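Local coordinates for cytosolic protein (Streptococcus thermophilus, PDB 2QZI) that is of unknown function, belongs to the DUF1827 family and can bind sodium ions, at residues T12-E15 with L16-Q20; A58-D61 with N62-E65. One frame throughout, in Å; residues are numbered along the deposited sequence.

Interaction 1 (T12-E15 with L16-Q20); sequences THQE and LVNNQ
The side-chain amide of N18 bonds back to the main-chain carbonyl of Q14, four residues earlier, in the N-terminal turn of helix 14-23, the helix for which H13 is the N-cap. The evidence is a bond of 2.6 Å from N18 ND2 to Q14 O, close to straight (N-H...O 168°), with the oxygen lying almost in the plane of the N18 amide. The same oxygen takes the regular helical bond from N18 N at 3.1 Å, that donor standing well above the carbonyl plane, so two donors of one residue grip a single acceptor. With chi1 at -69°, N18 CG sits beside its own backbone N, which keeps ND2 near the preceding turn. A water bridges the two side-chain amides: it accepts from N18 ND2 at 3.1 Å and donates to Q14 OE1 at 2.7 Å. These amides, with planes 86° apart, are thus joined through solvent, while Q14 NE2 turns to the carbonyl of T10.

On the neighbouring carbonyls the helical pattern starts with V17 N to H13 O and continues with N19 N to E15 O, both 2.9 Å. N19 also lays the flat of its side chain near E15 O, but without a bond from its ND2.

Further out, the H13 ring is held through ND1 to the carbonyl of T9, and L16 CD2 lies obliquely beside it, 4.4 Å from H13 CD2. H13 and L16 both rest on T31 of strand 28-34, fixing the start of the helix to the sheet. V17, the buried residue of this turn, turns CG2 to the side of its own backbone N, which brings that methyl to 3.0 Å from H13 O.

Interaction 2 (A58-D61 with N62-E65); sequences AVKD and NELE
With E63 CG anti to its backbone N (chi1 -153°) and the rest of the chain extended (chi2 168°), the carboxylate reaches back past the start of helix 61-74 to the main chain of K60, the N-cap residue. E63 is three residues on, so this is the N3 half of a capping box: K60 N gives its hydrogen to E63 OE2 at 3.1 Å, bent to 145° at the hydrogen, and meets the oxygen nearly along its C-O axis. The reciprocal bond of a full capping box is absent, because the lysine side chain offers no acceptor to E63 N.

Aliphatic atoms of K60 and V59 flank OE2. K60 CB is 3.8 Å from E63 OE2 and V59 CB 3.9 Å from that oxygen, the V59 and E63 side chains crossing at about a right angle. K60 bends at chi2 and chi4, and its end leads away: NZ remains 5.2 Å from E63 OE2, too far for a contact. The buried E63 is instead matched by a salt bridge from OE2 to R57 and a hydrogen bond from OE1 to T37, which would be expected to stabilise its ionised form.

V59, just before the cap, and L64, four residues after it, pack side by side on I52 and I95, of strands 47-53 and 94-100, without touching each other, and so pin the helix start to the sheet. E65 bends at chi2 and directs OE2 to a salt bridge with R68; its OE1 comes to 2.8 Å from D61 O, but both are acceptors and this is not a hydrogen bond.

The regular helical bonding begins at the cap itself, with L64 N to K60 O at 3.1 Å, followed by E65 N to D61 O, also 3.1 Å.

How the interactions relate
Both contacts are the opening turns of helices, 14-23 for interaction 1 and 61-74 for interaction 2, yet they share no element: their centres are 25 Å apart, on opposite sides of the chain's centre. Interaction 1 is a surface contact, with one buried residue among seven; its cross-segment side-chain bonding uses the neutral amide of N18 and a water that links it to Q14, and its helix meets strand 28-34 through H13 and L16. Interaction 2 is partly buried, relies on a carboxylate with charged and hydroxyl partners, and sets aliphatic side chains on strands 47-53 and 94-100. Side chains bond to main chain in opposite senses, an amide donor in one, a carboxylate acceptor in the other.

Interaction 1 (T12-E15 with L16-Q20)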
ATOM      1  N   THR A  12      -8.351  11.326  -7.808  1.00 69.31           N
ATOM      2  CA  THR A  12      -9.605  11.689  -7.150  1.00 70.68           C
ATOM      3  C   THR A  12      -9.455  11.392  -5.664  1.00 71.17           C
ATOM      4  O   THR A  12     -10.458  11.197  -5.030  1.00 72.66           O
ATOM      5  CB  THR A  12     -10.886  10.844  -7.575  1.00 71.31           C
ATOM      6  OG1 THR A  12     -10.685   9.576  -8.205  1.00 76.46           O
ATOM      7  CG2 THR A  12     -12.205  11.382  -7.641  1.00 71.41           C
ATOM      8  N   HIS A  13      -8.244  11.390  -5.104  1.00 69.57           N
ATOM      9  CA  HIS A  13      -8.078  11.250  -3.666  1.00 72.41           C
ATOM     10  C   HIS A  13      -7.102  12.329  -3.173  1.00 72.28           C
ATOM     11  O   HIS A  13      -6.181  12.035  -2.409  1.00 75.35           O
ATOM     12  CB  HIS A  13      -7.551   9.833  -3.259  1.00 71.75           C
ATOM     13  CG  HIS A  13      -8.621   8.784  -3.254  1.00 74.09           C
ATOM     14  ND1 HIS A  13      -9.154   8.272  -4.406  1.00 73.59           N
ATOM     15  CD2 HIS A  13      -9.240   8.134  -2.232  1.00 74.67           C
ATOM     16  CE1 HIS A  13     -10.134   7.433  -4.113  1.00 74.06           C
ATOM     17  NE2 HIS A  13     -10.160   7.289  -2.798  1.00 82.08           N
ATOM     18  N   GLN A  14      -7.322  13.559  -3.620  1.00 73.03           N
ATOM     19  CA  GLN A  14      -6.384  14.632  -3.404  1.00 72.24           C
ATOM     20  C   GLN A  14      -6.405  15.195  -1.990  1.00 73.23           C
ATOM     21  O   GLN A  14      -5.389  15.697  -1.511  1.00 72.55           O
ATOM     22  CB  GLN A  14      -6.626  15.725  -4.425  1.00 71.58           C
ATOM     23  CG  GLN A  14      -6.248  15.299  -5.842  1.00 71.43           C
ATOM     24  CD  GLN A  14      -4.749  15.194  -5.974  1.00 69.59           C
ATOM     25  OE1 GLN A  14      -4.050  16.217  -5.983  1.00 69.95           O
ATOM     26  NE2 GLN A  14      -4.236  13.975  -6.058  1.00 67.55           N
ATOM     27  N   GLU A  15      -7.559  15.115  -1.333  1.00 74.42           N
ATOM     28  CA  GLU A  15      -7.656  15.441   0.096  1.00 76.23           C
ATOM     29  C   GLU A  15      -6.803  14.497   0.934  1.00 75.32           C
ATOM     30  O   GLU A  15      -6.002  14.916   1.758  1.00 75.51           O
ATOM     31  CB  GLU A  15      -9.114  15.328   0.572  1.00 76.73           C
ATOM     32  CG  GLU A  15      -9.839  16.674   0.692  1.00 81.64           C
ATOM     33  CD  GLU A  15     -11.396  16.529   0.786  1.00 86.59           C
ATOM     34  OE1 GLU A  15     -11.884  15.521   1.402  1.00 82.68           O
ATOM     35  OE2 GLU A  15     -12.102  17.435   0.218  1.00 86.56           O
ATOM     36  N   LEU A  16      -7.027  13.208   0.742  1.00 75.11           N
ATOM     37  CA  LEU A  16      -6.335  12.213   1.514  1.00 75.34           C
ATOM     38  C   LEU A  16      -4.823  12.274   1.219  1.00 75.44           C
ATOM     39  O   LEU A  16      -4.019  12.210   2.129  1.00 76.87           O
ATOM     40  CB  LEU A  16      -6.913  10.824   1.243  1.00 74.61           C
ATOM     41  CG  LEU A  16      -6.061   9.688   1.804  1.00 76.84           C
ATOM     42  CD1 LEU A  16      -6.157   9.714   3.394  1.00 79.59           C
ATOM     43  CD2 LEU A  16      -6.596   8.397   1.266  1.00 79.82           C
ATOM     44  N   VAL A  17      -4.469  12.401  -0.064  1.00 75.34           N
ATOM     45  CA  VAL A  17      -3.066  12.468  -0.481  1.00 74.87           C
ATOM     46  C   VAL A  17      -2.372  13.615   0.256  1.00 74.49           C
ATOM     47  O   VAL A  17      -1.364  13.396   0.936  1.00 75.36           O
ATOM     48  CB  VAL A  17      -2.975  12.656  -2.042  1.00 74.55           C
ATOM     49  CG1 VAL A  17      -1.608  13.233  -2.467  1.00 72.47           C
ATOM     50  CG2 VAL A  17      -3.301  11.303  -2.707  1.00 74.32           C
ATOM     51  N   ASN A  18      -2.928  14.825   0.142  1.00 72.71           N
ATOM     52  CA  ASN A  18      -2.394  15.942   0.881  1.00 72.72           C
ATOM     53  C   ASN A  18      -2.421  15.870   2.425  1.00 72.17           C
ATOM     54  O   ASN A  18      -1.501  16.351   3.076  1.00 71.55           O
ATOM     55  CB  ASN A  18      -3.014  17.191   0.350  1.00 72.26           C
ATOM     56  CG  ASN A  18      -2.516  17.480  -1.077  1.00 76.21           C
ATOM     57  OD1 ASN A  18      -1.402  18.016  -1.257  1.00 76.03           O
ATOM     58  ND2 ASN A  18      -3.299  17.040  -2.096  1.00 71.95           N
ATOM     59  N   ASN A  19      -3.457  15.272   3.001  1.00 72.61           N
ATOM     60  CA  ASN A  19      -3.541  15.150   4.474  1.00 74.51           C
ATOM     61  C   ASN A  19      -2.341  14.321   4.987  1.00 74.10           C
ATOM     62  O   ASN A  19      -1.732  14.668   6.003  1.00 74.40           O
ATOM     63  CB  ASN A  19      -4.884  14.544   4.974  1.00 74.26           C
ATOM     64  CG  ASN A  19      -6.074  15.560   4.929  1.00 80.04           C
ATOM     65  OD1 ASN A  19      -5.880  16.794   4.922  1.00 83.95           O
ATOM     66  ND2 ASN A  19      -7.327  15.026   4.899  1.00 82.57           N
ATOM     67  N   GLN A  20      -2.051  13.239   4.262  1.00 74.01           N
ATOM     68  CA  GLN A  20      -0.978  12.283   4.563  1.00 73.54           C
ATOM     69  C   GLN A  20       0.396  12.873   4.274  1.00 73.24           C
ATOM     70  O   GLN A  20       1.312  12.684   5.072  1.00 74.27           O
ATOM     71  CB  GLN A  20      -1.186  10.977   3.778  1.00 71.95           C
ATOM     72  CG  GLN A  20      -2.484  10.282   4.122  1.00 75.04           C
ATOM     73  CD  GLN A  20      -2.454   9.813   5.596  1.00 78.71           C
ATOM     74  OE1 GLN A  20      -1.530   9.128   5.986  1.00 75.85           O
ATOM     75  NE2 GLN A  20      -3.447  10.205   6.405  1.00 78.67           N
TER
HETATM   76  O   HOH W   1      -1.822  17.178  -4.834  1.00 53.95           O

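Interaction 2 (A58-D61 with N62-E65)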
ATOM      1  N   ALA A  58     -14.096  -9.197   4.252  1.00 85.29           N
ATOM      2  CA  ALA A  58     -12.707  -9.484   4.541  1.00 84.55           C
ATOM      3  C   ALA A  58     -11.914  -9.495   3.230  1.00 84.48           C
ATOM      4  O   ALA A  58     -12.420  -9.922   2.196  1.00 84.31           O
ATOM      5  CB  ALA A  58     -12.583 -10.846   5.282  1.00 84.58           C
ATOM      6  N   VAL A  59     -10.676  -9.000   3.263  1.00 84.74           N
ATOM      7  CA  VAL A  59      -9.812  -9.159   2.100  1.00 84.49           C
ATOM      8  C   VAL A  59      -9.171 -10.544   2.072  1.00 84.44           C
ATOM      9  O   VAL A  59      -8.559 -11.014   3.068  1.00 83.99           O
ATOM     10  CB  VAL A  59      -8.827  -7.948   1.845  1.00 85.08           C
ATOM     11  CG1 VAL A  59      -8.924  -6.896   2.919  1.00 85.67           C
ATOM     12  CG2 VAL A  59      -7.421  -8.395   1.575  1.00 83.18           C
ATOM     13  N   LYS A  60      -9.376 -11.205   0.932  1.00 83.38           N
ATOM     14  CA  LYS A  60      -8.933 -12.586   0.703  1.00 83.55           C
ATOM     15  C   LYS A  60      -7.411 -12.718   0.551  1.00 82.85           C
ATOM     16  O   LYS A  60      -6.737 -11.779   0.156  1.00 82.08           O
ATOM     17  CB  LYS A  60      -9.640 -13.145  -0.548  1.00 83.90           C
ATOM     18  CG  LYS A  60     -11.094 -13.632  -0.325  1.00 85.78           C
ATOM     19  CD  LYS A  60     -12.081 -12.492  -0.083  1.00 87.16           C
ATOM     20  CE  LYS A  60     -13.513 -12.895  -0.489  1.00 90.55           C
ATOM     21  NZ  LYS A  60     -13.734 -12.775  -1.973  1.00 90.34           N
ATOM     22  N   ASP A  61      -6.884 -13.894   0.840  1.00 83.10           N
ATOM     23  CA  ASP A  61      -5.437 -14.158   0.748  1.00 84.00           C
ATOM     24  C   ASP A  61      -4.791 -13.996  -0.643  1.00 83.62           C
ATOM     25  O   ASP A  61      -3.665 -13.533  -0.742  1.00 83.41           O
ATOM     26  CB  ASP A  61      -5.136 -15.567   1.246  1.00 84.70           C
ATOM     27  CG  ASP A  61      -5.416 -15.741   2.725  1.00 86.81           C
ATOM     28  OD1 ASP A  61      -4.582 -15.267   3.528  1.00 91.74           O
ATOM     29  OD2 ASP A  61      -6.439 -16.378   3.070  1.00 86.09           O
ATOM     30  N   ASN A  62      -5.487 -14.420  -1.692  1.00 83.97           N
ATOM     31  CA  ASN A  62      -4.986 -14.318  -3.066  1.00 84.30           C
ATOM     32  C   ASN A  62      -4.972 -12.871  -3.588  1.00 82.72           C
ATOM     33  O   ASN A  62      -4.091 -12.472  -4.347  1.00 82.57           O
ATOM     34  CB  ASN A  62      -5.802 -15.232  -3.997  1.00 85.29           C
ATOM     35  CG  ASN A  62      -7.043 -14.533  -4.597  1.00 89.65           C
ATOM     36  OD1 ASN A  62      -6.931 -13.778  -5.585  1.00 93.26           O
ATOM     37  ND2 ASN A  62      -8.234 -14.811  -4.026  1.00 91.65           N
ATOM     38  N   GLU A  63      -5.971 -12.107  -3.174  1.00 80.71           N
ATOM     39  CA  GLU A  63      -6.016 -10.682  -3.344  1.00 79.55           C
ATOM     40  C   GLU A  63      -4.807  -9.979  -2.724  1.00 79.18           C
ATOM     41  O   GLU A  63      -4.192  -9.112  -3.369  1.00 79.41           O
ATOM     42  CB  GLU A  63      -7.260 -10.215  -2.634  1.00 80.23           C
ATOM     43  CG  GLU A  63      -7.866  -8.972  -3.133  1.00 79.92           C
ATOM     44  CD  GLU A  63      -9.229  -8.774  -2.545  1.00 82.30           C
ATOM     45  OE1 GLU A  63      -9.935  -7.854  -2.988  1.00 88.38           O
ATOM     46  OE2 GLU A  63      -9.621  -9.540  -1.641  1.00 86.20           O
ATOM     47  N   LEU A  64      -4.474 -10.344  -1.478  1.00 76.78           N
ATOM     48  CA  LEU A  64      -3.366  -9.758  -0.776  1.00 76.69           C
ATOM     49  C   LEU A  64      -2.127 -10.016  -1.600  1.00 76.40           C
ATOM     50  O   LEU A  64      -1.323  -9.123  -1.781  1.00 75.85           O
ATOM     51  CB  LEU A  64      -3.166 -10.447   0.588  1.00 76.28           C
ATOM     52  CG  LEU A  64      -2.472  -9.778   1.780  1.00 77.41           C
ATOM     53  CD1 LEU A  64      -1.695 -10.781   2.677  1.00 78.97           C
ATOM     54  CD2 LEU A  64      -1.566  -8.675   1.425  1.00 79.43           C
ATOM     55  N   GLU A  65      -1.975 -11.258  -2.069  1.00 77.25           N
ATOM     56  CA  GLU A  65      -0.771 -11.721  -2.785  1.00 78.45           C
ATOM     57  C   GLU A  65      -0.569 -11.013  -4.140  1.00 76.78           C
ATOM     58  O   GLU A  65       0.556 -10.601  -4.479  1.00 77.42           O
ATOM     59  CB  GLU A  65      -0.813 -13.249  -2.953  1.00 79.66           C
ATOM     60  CG  GLU A  65      -0.131 -14.088  -1.798  1.00 86.83           C
ATOM     61  CD  GLU A  65      -0.140 -13.445  -0.359  1.00 94.16           C
ATOM     62  OE1 GLU A  65      -1.091 -13.760   0.434  1.00 96.17           O
ATOM     63  OE2 GLU A  65       0.821 -12.670  -0.027  1.00 93.08           O
TER